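Local coordinates for BauA (Acinetobacter baumannii, PDB 6HCP), which takes up iron across the outer membrane as the ferric preacinetobactin receptor, probably in the TonB-dependent manner of its family, at residues V575-G580 with A609-E614; T37-Q42 with L521-H526; G319-T324 with S333-Q338; G257-T262 with Q686-A691; T446-S451 with E458-A463. All blocks are in the same frame, centred on the assembly; numbering follows the deposited sequence. Where two conformers were deposited one is given.

In the fold
The five contacts fall in separate regions of a TonB-dependent barrel. Contacts 1 and 2 lie side by side, their centres about 12 Å apart, and touch where Q42 NE2 comes to 3.2 Å from E614 OE1 and R576 CD to 3.4 Å from G40 O; here the N-terminal segment 37-42 passes strands of the barrel wall. Contacts 3 and 4 form a second pair, also with centres about 12 Å apart, coupled by a probable hydrogen bond between N259 N and G323 O at 2.7 Å. Contact 5 stands apart, its centre about 33 Å from that of contact 3 and 45 Å from that of contact 1. The bound 1,2-ethanediols probably come from the crystallisation liquor.

Contact 1 (V575-G580 with A609-E614); sequences VRLMGG and AKLGAE
R576 and E614 form the salt bridge of this strand pair. NE and NH1 of R576 both approach E614 OE1, each at 2.8 Å, and both come from the anti side of the carboxylate, somewhat out of its plane, while OE1 sits in the guanidinium plane; the two flat groups are almost perpendicular (87°). The chi3 turn of -68° places NE on the E614 side of the arginine chain. The network continues, because D616 also binds NH1 and R657 also binds E614 OE1, which would spread the charge over several groups.

Along the strands from this bridge the backbones pair in regular antiparallel fashion. R576 with E614, M578 with G612 and G580 with K610 are hydrogen-bonded pairs, and the bond from G612 N to M578 O is short at 2.7 Å and nearly straight (169°). Between them lie the non-hydrogen-bonded pairs L577 with A613 and G579 with L611, where G579 CA comes within 3.2 Å of K610 O.

Packing is divided between the two faces. L577 CD1 lies 3.8 Å from A613 CB, on the side that meets detergent near A613. An antiparallel meander with an apolar outer face is that of outer-membrane beta barrels; the TonB-dependent receptor shows in the other face (R576, M578, K610, E614), turned to the polypeptide filling the barrel, where K610 NZ bonds the carbonyl oxygens of A85, D88 and I91.

Contact 2 (T37-Q42 with L521-H526); sequences TYAGGQ and LGTFAH. With EDO (1,2-ethanediol), chain U; EDO (1,2-ethanediol), chain I.
Y38 and A39 open a type II beta turn, Y38 to G41, and rest against the tight turn that joins barrel strands 508-520 and 524-541. No direct hydrogen bond crosses between the two segments.

The van der Waals part is carried by the tyrosine. CG stands anti to the backbone N (chi1 -161°), and the ring reaches the turn obliquely, with F524 CA at its edge, CE2 coming to 3.3 Å from T523 O and CZ to 4.0 Å from A525 CB. Beside it the A39 methyl meets T523 CB at 3.6 Å. F568 completes the surroundings of the ring with an edge-to-face stack.

Polar links run through third parties. The hydroxyl of Y38 bonds to OD1 of D520, the residue just before the segment 521-526, and T523 OG1 is satisfied by S570 O. One water accepts from A39 N at 2.9 Å and donates to G522 O at 3.2 Å, bridging the two backbones while lying over one face of the Y38 ring, toward its rim.

The turn itself is closed by G41 N bonding to Y38 O. Beside the turn a 1,2-ethanediol, probably from the crystallisation liquor, is held by O2, which donates to A39 O at 2.9 Å and accepts from Q42 N at 2.6 Å.

Contact 3 (G319-T324 with S333-Q338); sequences GASAGT and SSTLGQ
G319 and G337 start the contact as a hydrogen-bonded antiparallel pair: G337 N reaches G319 O at 2.8 Å in a nearly straight bond, and the return bond from G319 N to G337 O is longer, 3.2 Å. A320 follows opposite L336, with their CA atoms 4.2 Å apart and their side chains diverging; the CD2 methyl of L336 hangs near A320 CA, and L336 itself leans on V391 of strand 391-394.

At S321 the chain turns a corner and the register slips by one residue. This is a beta bulge: S321 N and A322 O both bond to T335, the first donating to T335 O and the second accepting from T335 N. The two hydroxyls add a third link. S321 OG (chi1 50°) and T335 OG1 (chi1 66°) each sit between their own backbone N and carbonyl carbon, and from there T335 OG1 donates to S321 OG at 2.8 Å.

Past the bulge, G323 lies against S334, whose OG is 3.6 Å from G323 CA. T324 then pairs with S333 through bonds in both directions, T324 N to S333 O at 2.8 Å and S333 N to T324 O at 2.9 Å. A water joins this end, donating to A322 O and S333 O and lying 2.6 Å from T324 OG1.

With small residues and hydroxyls along it and little apolar contact, the pairing of this hairpin rests chiefly on backbone hydrogen bonds; the bulge is bridged by the S321-T335 hydroxyl bond, and a water ties the pairing just beyond it.

Contact 4 (G257-T262 with Q686-A691); sequences GVNVST and QLTNLA
A classic beta bulge joins V258 to N689 and L690, which both face it, and brings a loop late in the chain against the short strand 258-259. N689, L690 and A691 belong to a predicted TonB C-terminal box. The bulge is closed by a single antiparallel bridge: V258 N donates to L690 O at 2.8 Å, and L690 N returns to V258 O along a more bent path (135° at the hydrogen).

Two asparagines extend it by trading backbone partners. N259 OD1 accepts from N689 N at 3.0 Å, and N689 OD1 accepts from V260 N at 2.9 Å, the latter bond straight (169°) and landing on a lone pair in the amide plane. The two side chains cross at about a right angle, with N689 CG 3.5 Å from N259 OD1. The remaining N259 nitrogen, ND2, gives a hydrogen to a water that in turn donates to L687 O, so both ends of the N259 amide are engaged.

Close by, G257 lies tight against the loop, its CA 3.0 Å from L690 O and 3.5 Å from T688 OG1; that hydroxyl is bonded to R256 O. The apolar edge is made by L690, whose CD1 meets V260 CG1 at 3.7 Å.

Around this buried contact, strand 258-259 runs parallel to strand 320-325 with N259 bonded to G323 and I325, while W682 of strand 682-683 packs on V258 and L690, and A691 pairs with A683.

Contact 5 (T446-S451 with E458-A463); sequences TVKATS and ENAKSA. With EDO (1,2-ethanediol), chain Y.
E458 reaches across to S451 and T450 and is the residue with the most surface buried here. CG stands anti to the carbonyl carbon and the chain continues extended (chi2 166°), carrying the carboxylate to the end of the opposite strand. There S451 N donates to OE2 at 2.8 Å in a straight bond (169°), approaching on the syn side but 34° out of the carboxylate plane. The other oxygen, OE1, lies 3.4 Å from T450 CB, the two side chains crossing at about a right angle; T450 OG1 is bonded to T417 of strand 412-431.

T446 anchors the other end. Its OG1 shares a hydrogen bond of 2.8 Å with S462 OG, and its CG2 meets the methyl CB of A460 at 4.0 Å. Next to it V447 and K461 form a hydrogen-bonded antiparallel pair, with V447 N to K461 O at 2.9 Å and K461 N to V447 O at 3.0 Å.

K448, third in buried surface, lies extended between these ends. Its aliphatic part brushes A460 and N459, and CE comes to 3.7 Å from E458 O, while a water accepts from NZ and donates to E458 O. A second water accepts from A449 N and donates to N459 O, standing in where the strands have drawn apart. K461 NZ leads away from the strand 446-451 to a 1,2-ethanediol, probably from the crystallisation liquor, which I504 N also binds.

The arrangement is the loop end of an antiparallel beta hairpin of the barrel wall, strands 436-451 and 461-473, in which regular pairing gives way to waters and a bond from the backbone of S451 to the side chain of the loop residue E458.

Contact 1 (V575-G580 with A609-E614)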
# COMPACT_ATOMS: atom_id res chain seq x y z
N VAL A 575 -24.70 6.66 -10.58
CA VAL A 575 -23.60 7.49 -10.10
C VAL A 575 -24.12 8.46 -9.04
O VAL A 575 -25.15 9.13 -9.25
CB VAL A 575 -22.92 8.25 -11.25
CG1 VAL A 575 -21.84 9.20 -10.76
CG2 VAL A 575 -22.35 7.28 -12.28
N ARG A 576 -23.33 8.63 -7.98
CA ARG A 576 -23.56 9.67 -7.00
C ARG A 576 -22.30 10.53 -6.90
O ARG A 576 -21.19 10.02 -6.97
CB ARG A 576 -23.93 9.03 -5.66
CG ARG A 576 -25.27 8.30 -5.70
CD ARG A 576 -25.56 7.55 -4.44
NE ARG A 576 -24.68 6.42 -4.26
CZ ARG A 576 -24.78 5.26 -4.91
NH1 ARG A 576 -23.85 4.35 -4.76
NH2 ARG A 576 -25.77 5.04 -5.75
N LEU A 577 -22.50 11.84 -6.73
CA LEU A 577 -21.42 12.80 -6.65
C LEU A 577 -21.79 13.88 -5.63
O LEU A 577 -22.86 14.49 -5.76
CB LEU A 577 -21.29 13.43 -8.04
CG LEU A 577 -20.06 14.27 -8.29
CD1 LEU A 577 -18.80 13.43 -8.09
CD2 LEU A 577 -20.12 14.83 -9.70
N MET A 578 -20.88 14.14 -4.68
CA MET A 578 -21.02 15.18 -3.64
C MET A 578 -19.67 15.89 -3.48
O MET A 578 -18.63 15.24 -3.41
CB MET A 578 -21.40 14.58 -2.28
CG MET A 578 -22.80 13.99 -2.20
SD MET A 578 -23.01 12.90 -0.75
CE MET A 578 -22.65 14.03 0.59
N GLY A 579 -19.70 17.22 -3.42
CA GLY A 579 -18.49 17.97 -3.16
C GLY A 579 -18.63 19.41 -3.59
O GLY A 579 -19.73 19.95 -3.67
N GLY A 580 -17.48 20.04 -3.81
CA GLY A 580 -17.45 21.43 -4.18
C GLY A 580 -16.08 22.04 -4.03
O GLY A 580 -15.07 21.36 -3.71
N ALA A 609 -10.93 21.95 -2.35
CA ALA A 609 -11.65 21.23 -3.37
C ALA A 609 -11.87 19.80 -2.88
O ALA A 609 -10.91 19.14 -2.44
CB ALA A 609 -10.87 21.22 -4.66
N LYS A 610 -13.13 19.39 -2.82
CA LYS A 610 -13.49 18.08 -2.34
C LYS A 610 -14.45 17.44 -3.34
O LYS A 610 -15.36 18.09 -3.82
CB LYS A 610 -14.14 18.18 -0.96
CG LYS A 610 -13.20 18.58 0.16
CD LYS A 610 -13.88 18.81 1.50
CE LYS A 610 -12.89 19.19 2.58
NZ LYS A 610 -13.57 19.54 3.85
N LEU A 611 -14.29 16.13 -3.55
CA LEU A 611 -15.21 15.39 -4.39
C LEU A 611 -15.29 13.95 -3.89
O LEU A 611 -14.27 13.29 -3.73
CB LEU A 611 -14.74 15.44 -5.85
CG LEU A 611 -15.65 14.72 -6.84
CD1 LEU A 611 -17.05 15.28 -6.78
CD2 LEU A 611 -15.09 14.84 -8.25
N GLY A 612 -16.52 13.50 -3.65
CA GLY A 612 -16.81 12.12 -3.34
C GLY A 612 -17.74 11.56 -4.40
O GLY A 612 -18.73 12.19 -4.79
N ALA A 613 -17.34 10.44 -5.00
CA ALA A 613 -18.09 9.83 -6.07
C ALA A 613 -18.34 8.37 -5.71
O ALA A 613 -17.50 7.74 -5.05
CB ALA A 613 -17.34 9.94 -7.39
N GLU A 614 -19.48 7.85 -6.18
CA GLU A 614 -19.80 6.44 -6.07
C GLU A 614 -20.37 5.98 -7.42
O GLU A 614 -21.07 6.74 -8.10
CB GLU A 614 -20.81 6.18 -4.95
CG GLU A 614 -20.31 6.48 -3.55
CD GLU A 614 -21.20 5.96 -2.44
OE1 GLU A 614 -22.39 5.71 -2.73
OE2 GLU A 614 -20.71 5.77 -1.32

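Contact 2 (T37-Q42 with L521-H526)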
# COMPACT_ATOMS: atom_id res chain seq x y z
N THR A 37 -35.95 11.97 1.20
CA THR A 37 -34.56 11.67 0.83
C THR A 37 -34.34 12.05 -0.64
O THR A 37 -35.18 11.81 -1.49
CB THR A 37 -34.25 10.20 1.11
OG1 THR A 37 -34.07 10.00 2.52
CG2 THR A 37 -33.02 9.70 0.41
N TYR A 38 -33.20 12.68 -0.94
CA TYR A 38 -32.88 13.08 -2.30
C TYR A 38 -32.35 11.86 -3.07
O TYR A 38 -31.98 10.86 -2.49
CB TYR A 38 -31.87 14.22 -2.26
CG TYR A 38 -31.78 15.04 -3.52
CD1 TYR A 38 -32.81 15.87 -3.92
CD2 TYR A 38 -30.62 15.03 -4.28
CE1 TYR A 38 -32.72 16.62 -5.08
CE2 TYR A 38 -30.51 15.79 -5.43
CZ TYR A 38 -31.57 16.57 -5.85
OH TYR A 38 -31.45 17.35 -6.94
N ALA A 39 -32.35 11.98 -4.40
CA ALA A 39 -31.74 10.98 -5.27
C ALA A 39 -30.34 10.63 -4.75
O ALA A 39 -29.57 11.51 -4.41
CB ALA A 39 -31.68 11.53 -6.67
N GLY A 40 -30.06 9.33 -4.64
CA GLY A 40 -28.81 8.84 -4.07
C GLY A 40 -28.98 8.29 -2.67
O GLY A 40 -28.16 7.49 -2.22
N GLY A 41 -29.93 8.83 -1.91
CA GLY A 41 -30.24 8.34 -0.58
C GLY A 41 -29.29 8.86 0.51
O GLY A 41 -29.43 8.47 1.67
N GLN A 42 -28.37 9.77 0.17
CA GLN A 42 -27.32 10.15 1.13
C GLN A 42 -27.56 11.55 1.73
O GLN A 42 -27.01 11.86 2.79
CB GLN A 42 -25.96 10.00 0.47
CG GLN A 42 -25.63 8.51 0.30
CD GLN A 42 -24.40 8.29 -0.55
OE1 GLN A 42 -24.05 9.16 -1.33
NE2 GLN A 42 -23.70 7.19 -0.27
N LEU A 521 -31.84 20.36 -10.26
CA LEU A 521 -32.07 19.89 -11.64
C LEU A 521 -33.02 18.68 -11.65
O LEU A 521 -33.47 18.29 -12.70
CB LEU A 521 -30.72 19.54 -12.29
CG LEU A 521 -29.74 20.70 -12.41
CD1 LEU A 521 -28.37 20.22 -12.86
CD2 LEU A 521 -30.27 21.79 -13.33
N GLY A 522 -33.30 18.10 -10.48
CA GLY A 522 -34.17 16.94 -10.34
C GLY A 522 -33.54 15.86 -9.47
O GLY A 522 -34.06 15.54 -8.38
N THR A 523 -32.42 15.29 -9.94
CA THR A 523 -31.70 14.26 -9.21
C THR A 523 -30.30 14.76 -8.81
O THR A 523 -29.56 14.05 -8.13
CB THR A 523 -31.57 12.95 -10.02
OG1 THR A 523 -30.74 13.25 -11.14
CG2 THR A 523 -32.91 12.39 -10.45
N PHE A 524 -29.97 15.98 -9.23
CA PHE A 524 -28.70 16.61 -8.90
C PHE A 524 -28.95 18.08 -8.59
O PHE A 524 -29.67 18.74 -9.32
CB PHE A 524 -27.72 16.46 -10.07
CG PHE A 524 -26.27 16.67 -9.72
CD1 PHE A 524 -25.63 15.82 -8.83
CD2 PHE A 524 -25.52 17.68 -10.31
CE1 PHE A 524 -24.29 16.00 -8.53
CE2 PHE A 524 -24.16 17.81 -10.07
CZ PHE A 524 -23.55 16.96 -9.17
N ALA A 525 -28.26 18.60 -7.57
CA ALA A 525 -28.48 19.96 -7.08
C ALA A 525 -27.15 20.67 -6.86
O ALA A 525 -26.12 20.03 -6.54
CB ALA A 525 -29.27 19.88 -5.79
N HIS A 526 -27.18 21.98 -7.07
CA HIS A 526 -26.04 22.89 -6.90
C HIS A 526 -26.41 24.03 -5.94
O HIS A 526 -27.55 24.53 -5.97
CB HIS A 526 -25.65 23.54 -8.24
CG HIS A 526 -25.14 22.59 -9.26
ND1 HIS A 526 -23.79 22.47 -9.54
CD2 HIS A 526 -25.79 21.83 -10.16
CE1 HIS A 526 -23.64 21.61 -10.54
NE2 HIS A 526 -24.85 21.16 -10.90
C1 EDO U . -26.05 11.64 -3.13
O1 EDO U . -24.98 12.61 -3.20
C2 EDO U . -27.21 12.30 -2.39
O2 EDO U . -28.11 11.33 -1.91
C1 EDO I . -21.59 10.45 -3.21
O1 EDO I . -22.84 10.87 -2.54
C2 EDO I . -20.33 10.69 -2.38
O2 EDO I . -20.19 9.79 -1.29
O HOH W 1 -34.30 13.50 -5.89

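Contact 3 (G319-T324 with S333-Q338)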
# COMPACT_ATOMS: atom_id res chain seq x y z
N GLY A 319 -1.78 13.38 30.65
CA GLY A 319 -0.87 13.35 29.53
C GLY A 319 -0.03 14.60 29.42
O GLY A 319 0.28 15.25 30.43
N ALA A 320 0.41 14.91 28.20
CA ALA A 320 1.17 16.11 27.97
C ALA A 320 0.21 17.32 28.03
O ALA A 320 -0.88 17.28 27.46
CB ALA A 320 1.87 16.03 26.65
N SER A 321 0.70 18.44 28.56
CA SER A 321 -0.05 19.71 28.35
C SER A 321 0.41 20.36 27.04
O SER A 321 -0.42 20.77 26.24
CB SER A 321 0.02 20.64 29.53
OG SER A 321 1.33 20.82 29.95
N ALA A 322 1.70 20.25 26.75
CA ALA A 322 2.24 20.61 25.43
C ALA A 322 3.63 19.99 25.23
O ALA A 322 4.48 20.06 26.12
CB ALA A 322 2.32 22.11 25.30
N GLY A 323 3.89 19.59 23.99
CA GLY A 323 5.21 19.35 23.52
C GLY A 323 5.70 20.54 22.72
O GLY A 323 4.91 21.24 22.13
N THR A 324 6.98 20.88 22.90
CA THR A 324 7.61 21.95 22.18
C THR A 324 8.79 21.42 21.37
O THR A 324 9.72 20.82 21.96
CB THR A 324 8.09 23.06 23.13
OG1 THR A 324 6.97 23.45 23.93
CG2 THR A 324 8.66 24.26 22.40
N SER A 333 10.36 18.75 23.85
CA SER A 333 10.27 18.93 25.29
C SER A 333 8.79 18.98 25.67
O SER A 333 8.08 19.89 25.24
CB SER A 333 11.01 20.19 25.71
OG SER A 333 10.90 20.38 27.11
N SER A 334 8.35 18.00 26.46
CA SER A 334 6.95 17.87 26.81
C SER A 334 6.77 18.09 28.32
O SER A 334 7.24 17.31 29.15
CB SER A 334 6.38 16.54 26.34
OG SER A 334 6.55 16.35 24.93
N THR A 335 5.91 19.03 28.66
CA THR A 335 5.44 19.18 30.03
C THR A 335 4.18 18.34 30.21
O THR A 335 3.37 18.22 29.30
CB THR A 335 5.18 20.66 30.35
OG1 THR A 335 4.08 21.02 29.51
CG2 THR A 335 6.35 21.57 30.04
N LEU A 336 4.00 17.80 31.42
CA LEU A 336 2.91 16.92 31.72
C LEU A 336 1.86 17.67 32.55
O LEU A 336 2.21 18.50 33.36
CB LEU A 336 3.44 15.71 32.48
CG LEU A 336 4.58 14.96 31.79
CD1 LEU A 336 5.02 13.77 32.63
CD2 LEU A 336 4.16 14.51 30.40
N GLY A 337 0.59 17.29 32.39
CA GLY A 337 -0.53 17.92 33.11
C GLY A 337 -1.71 16.98 33.25
O GLY A 337 -1.78 15.93 32.60
N GLN A 338 -2.60 17.32 34.18
CA GLN A 338 -3.82 16.57 34.41
C GLN A 338 -4.98 17.56 34.50
O GLN A 338 -4.85 18.63 35.10
CB GLN A 338 -3.72 15.73 35.68
CG GLN A 338 -2.59 14.71 35.64
CD GLN A 338 -2.54 13.83 36.88
OE1 GLN A 338 -3.23 14.07 37.86
NE2 GLN A 338 -1.85 12.71 36.75
O HOH W 2 6.47 22.15 26.12

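Contact 4 (G257-T262 with Q686-A691)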
# COMPACT_ATOMS: atom_id res chain seq x y z
N GLY A 257 -0.75 17.36 20.35
CA GLY A 257 -0.04 18.28 19.45
C GLY A 257 1.15 18.97 20.10
O GLY A 257 1.45 18.79 21.29
N VAL A 258 1.87 19.73 19.28
CA VAL A 258 3.15 20.28 19.65
C VAL A 258 3.21 21.75 19.22
O VAL A 258 2.59 22.16 18.23
CB VAL A 258 4.30 19.45 19.06
CG1 VAL A 258 4.24 18.00 19.54
CG2 VAL A 258 4.32 19.51 17.54
N ASN A 259 4.09 22.47 19.90
CA ASN A 259 4.35 23.89 19.65
C ASN A 259 5.68 24.07 18.93
O ASN A 259 6.62 23.31 19.12
CB ASN A 259 4.30 24.68 20.97
CG ASN A 259 2.90 24.75 21.53
OD1 ASN A 259 1.93 24.56 20.80
ND2 ASN A 259 2.78 24.84 22.85
N VAL A 260 5.76 25.14 18.13
CA VAL A 260 6.92 25.51 17.39
C VAL A 260 7.19 27.00 17.63
O VAL A 260 6.28 27.76 17.98
CB VAL A 260 6.77 25.20 15.89
CG1 VAL A 260 6.85 23.70 15.64
CG2 VAL A 260 5.48 25.76 15.29
N SER A 261 8.42 27.42 17.36
CA SER A 261 8.82 28.84 17.39
C SER A 261 9.34 29.25 16.02
O SER A 261 9.83 28.42 15.25
CB SER A 261 9.86 29.06 18.46
OG SER A 261 11.05 28.34 18.16
N THR A 262 9.42 30.57 15.80
CA THR A 262 10.03 31.09 14.60
C THR A 262 11.55 30.85 14.64
O THR A 262 12.15 30.64 13.61
CB THR A 262 9.70 32.58 14.41
OG1 THR A 262 10.15 33.26 15.58
CG2 THR A 262 8.23 32.83 14.22
N GLN A 686 -6.62 22.47 18.14
CA GLN A 686 -6.90 23.40 19.26
C GLN A 686 -5.77 23.36 20.29
O GLN A 686 -5.18 22.30 20.55
CB GLN A 686 -8.22 23.01 19.90
CG GLN A 686 -9.40 23.35 19.01
CD GLN A 686 -10.72 23.07 19.68
OE1 GLN A 686 -10.86 23.24 20.88
NE2 GLN A 686 -11.74 22.75 18.88
N LEU A 687 -5.46 24.54 20.82
CA LEU A 687 -4.63 24.79 22.02
C LEU A 687 -3.12 24.66 21.76
O LEU A 687 -2.36 25.29 22.44
CB LEU A 687 -5.07 23.90 23.19
CG LEU A 687 -6.52 24.08 23.63
CD1 LEU A 687 -6.79 23.30 24.90
CD2 LEU A 687 -6.88 25.56 23.82
N THR A 688 -2.70 23.85 20.78
CA THR A 688 -1.28 23.73 20.43
C THR A 688 -1.13 24.04 18.94
O THR A 688 -2.11 24.10 18.21
CB THR A 688 -0.72 22.34 20.76
OG1 THR A 688 -1.49 21.38 20.03
CG2 THR A 688 -0.72 22.00 22.23
N ASN A 689 0.11 24.23 18.48
CA ASN A 689 0.38 24.78 17.15
C ASN A 689 0.15 23.75 16.03
O ASN A 689 -0.33 24.12 14.95
CB ASN A 689 1.81 25.31 17.02
CG ASN A 689 2.12 26.51 17.89
OD1 ASN A 689 3.29 26.71 18.21
ND2 ASN A 689 1.13 27.32 18.26
N LEU A 690 0.55 22.48 16.25
CA LEU A 690 0.61 21.49 15.20
C LEU A 690 0.21 20.12 15.73
O LEU A 690 0.51 19.78 16.86
CB LEU A 690 2.05 21.34 14.68
CG LEU A 690 2.70 22.55 14.04
CD1 LEU A 690 4.14 22.20 13.68
CD2 LEU A 690 1.94 23.03 12.83
N ALA A 691 -0.36 19.30 14.85
CA ALA A 691 -0.55 17.90 15.08
C ALA A 691 -0.51 17.19 13.73
O ALA A 691 -0.86 17.76 12.71
CB ALA A 691 -1.87 17.65 15.77
O HOH W 3 -0.00 25.11 23.96

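Contact 5 (T446-S451 with E458-A463)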
# COMPACT_ATOMS: atom_id res chain seq x y z
N THR A 446 -29.67 37.00 26.86
CA THR A 446 -28.98 37.31 28.09
C THR A 446 -27.97 36.20 28.43
O THR A 446 -28.24 35.04 28.18
CB THR A 446 -29.97 37.54 29.24
OG1 THR A 446 -30.87 38.58 28.83
CG2 THR A 446 -29.30 37.99 30.52
N VAL A 447 -26.91 36.56 29.15
CA VAL A 447 -25.90 35.59 29.60
C VAL A 447 -25.28 36.07 30.91
O VAL A 447 -25.02 37.27 31.09
CB VAL A 447 -24.82 35.39 28.52
CG1 VAL A 447 -24.13 36.68 28.18
CG2 VAL A 447 -23.81 34.33 28.93
N LYS A 448 -24.98 35.11 31.78
CA LYS A 448 -24.21 35.36 32.98
C LYS A 448 -23.31 34.16 33.26
O LYS A 448 -23.80 33.04 33.33
CB LYS A 448 -25.13 35.58 34.18
CG LYS A 448 -24.40 35.98 35.46
CD LYS A 448 -25.32 36.32 36.61
CE LYS A 448 -24.51 36.71 37.83
NZ LYS A 448 -25.37 36.93 39.01
N ALA A 449 -22.05 34.45 33.59
CA ALA A 449 -21.08 33.43 34.04
C ALA A 449 -20.60 33.78 35.46
O ALA A 449 -20.41 34.96 35.80
CB ALA A 449 -19.90 33.35 33.08
N THR A 450 -20.29 32.73 36.23
CA THR A 450 -19.64 32.89 37.52
C THR A 450 -18.49 31.89 37.65
O THR A 450 -18.49 30.83 37.02
CB THR A 450 -20.61 32.72 38.69
OG1 THR A 450 -20.97 31.33 38.78
CG2 THR A 450 -21.84 33.58 38.54
N SER A 451 -17.54 32.23 38.53
CA SER A 451 -16.46 31.34 38.94
C SER A 451 -16.13 31.56 40.42
O SER A 451 -16.01 32.69 40.86
CB SER A 451 -15.26 31.56 38.09
OG SER A 451 -14.12 30.96 38.68
N GLU A 458 -19.46 39.84 38.96
CA GLU A 458 -20.19 38.93 38.07
C GLU A 458 -21.61 39.46 37.86
O GLU A 458 -22.37 39.59 38.83
CB GLU A 458 -20.21 37.53 38.67
CG GLU A 458 -18.82 36.92 38.76
CD GLU A 458 -18.73 35.69 39.64
OE1 GLU A 458 -19.61 35.49 40.48
OE2 GLU A 458 -17.83 34.89 39.39
N ASN A 459 -21.93 39.81 36.61
CA ASN A 459 -23.22 40.44 36.28
C ASN A 459 -23.71 39.88 34.94
O ASN A 459 -22.89 39.72 34.01
CB ASN A 459 -23.09 41.97 36.19
CG ASN A 459 -22.71 42.60 37.51
OD1 ASN A 459 -21.63 43.19 37.66
ND2 ASN A 459 -23.59 42.48 38.47
N ALA A 460 -25.02 39.74 34.81
CA ALA A 460 -25.68 39.39 33.53
C ALA A 460 -25.54 40.54 32.55
O ALA A 460 -25.51 41.71 32.94
CB ALA A 460 -27.14 39.06 33.76
N LYS A 461 -25.42 40.20 31.26
CA LYS A 461 -25.38 41.16 30.19
C LYS A 461 -26.31 40.67 29.08
O LYS A 461 -26.59 39.47 28.99
CB LYS A 461 -23.96 41.37 29.66
CG LYS A 461 -22.97 41.95 30.66
CD LYS A 461 -23.29 43.38 31.09
CE LYS A 461 -22.47 43.77 32.31
NZ LYS A 461 -22.75 45.16 32.72
N SER A 462 -26.74 41.58 28.21
CA SER A 462 -27.77 41.27 27.21
C SER A 462 -27.38 41.92 25.89
O SER A 462 -26.66 42.94 25.85
CB SER A 462 -29.15 41.76 27.65
OG SER A 462 -29.55 41.10 28.83
N ALA A 463 -27.99 41.40 24.82
CA ALA A 463 -27.95 42.03 23.53
C ALA A 463 -29.21 41.66 22.75
O ALA A 463 -29.82 40.62 23.00
CB ALA A 463 -26.71 41.60 22.79
C1 EDO Y . -20.48 46.16 35.65
O1 EDO Y . -21.86 45.93 35.39
C2 EDO Y . -19.76 45.03 34.96
O2 EDO Y . -19.45 45.45 33.58
O HOH W 4 -23.51 38.11 41.09
O HOH W 5 -21.44 37.46 32.98
O HOH W 6 -18.46 33.86 42.27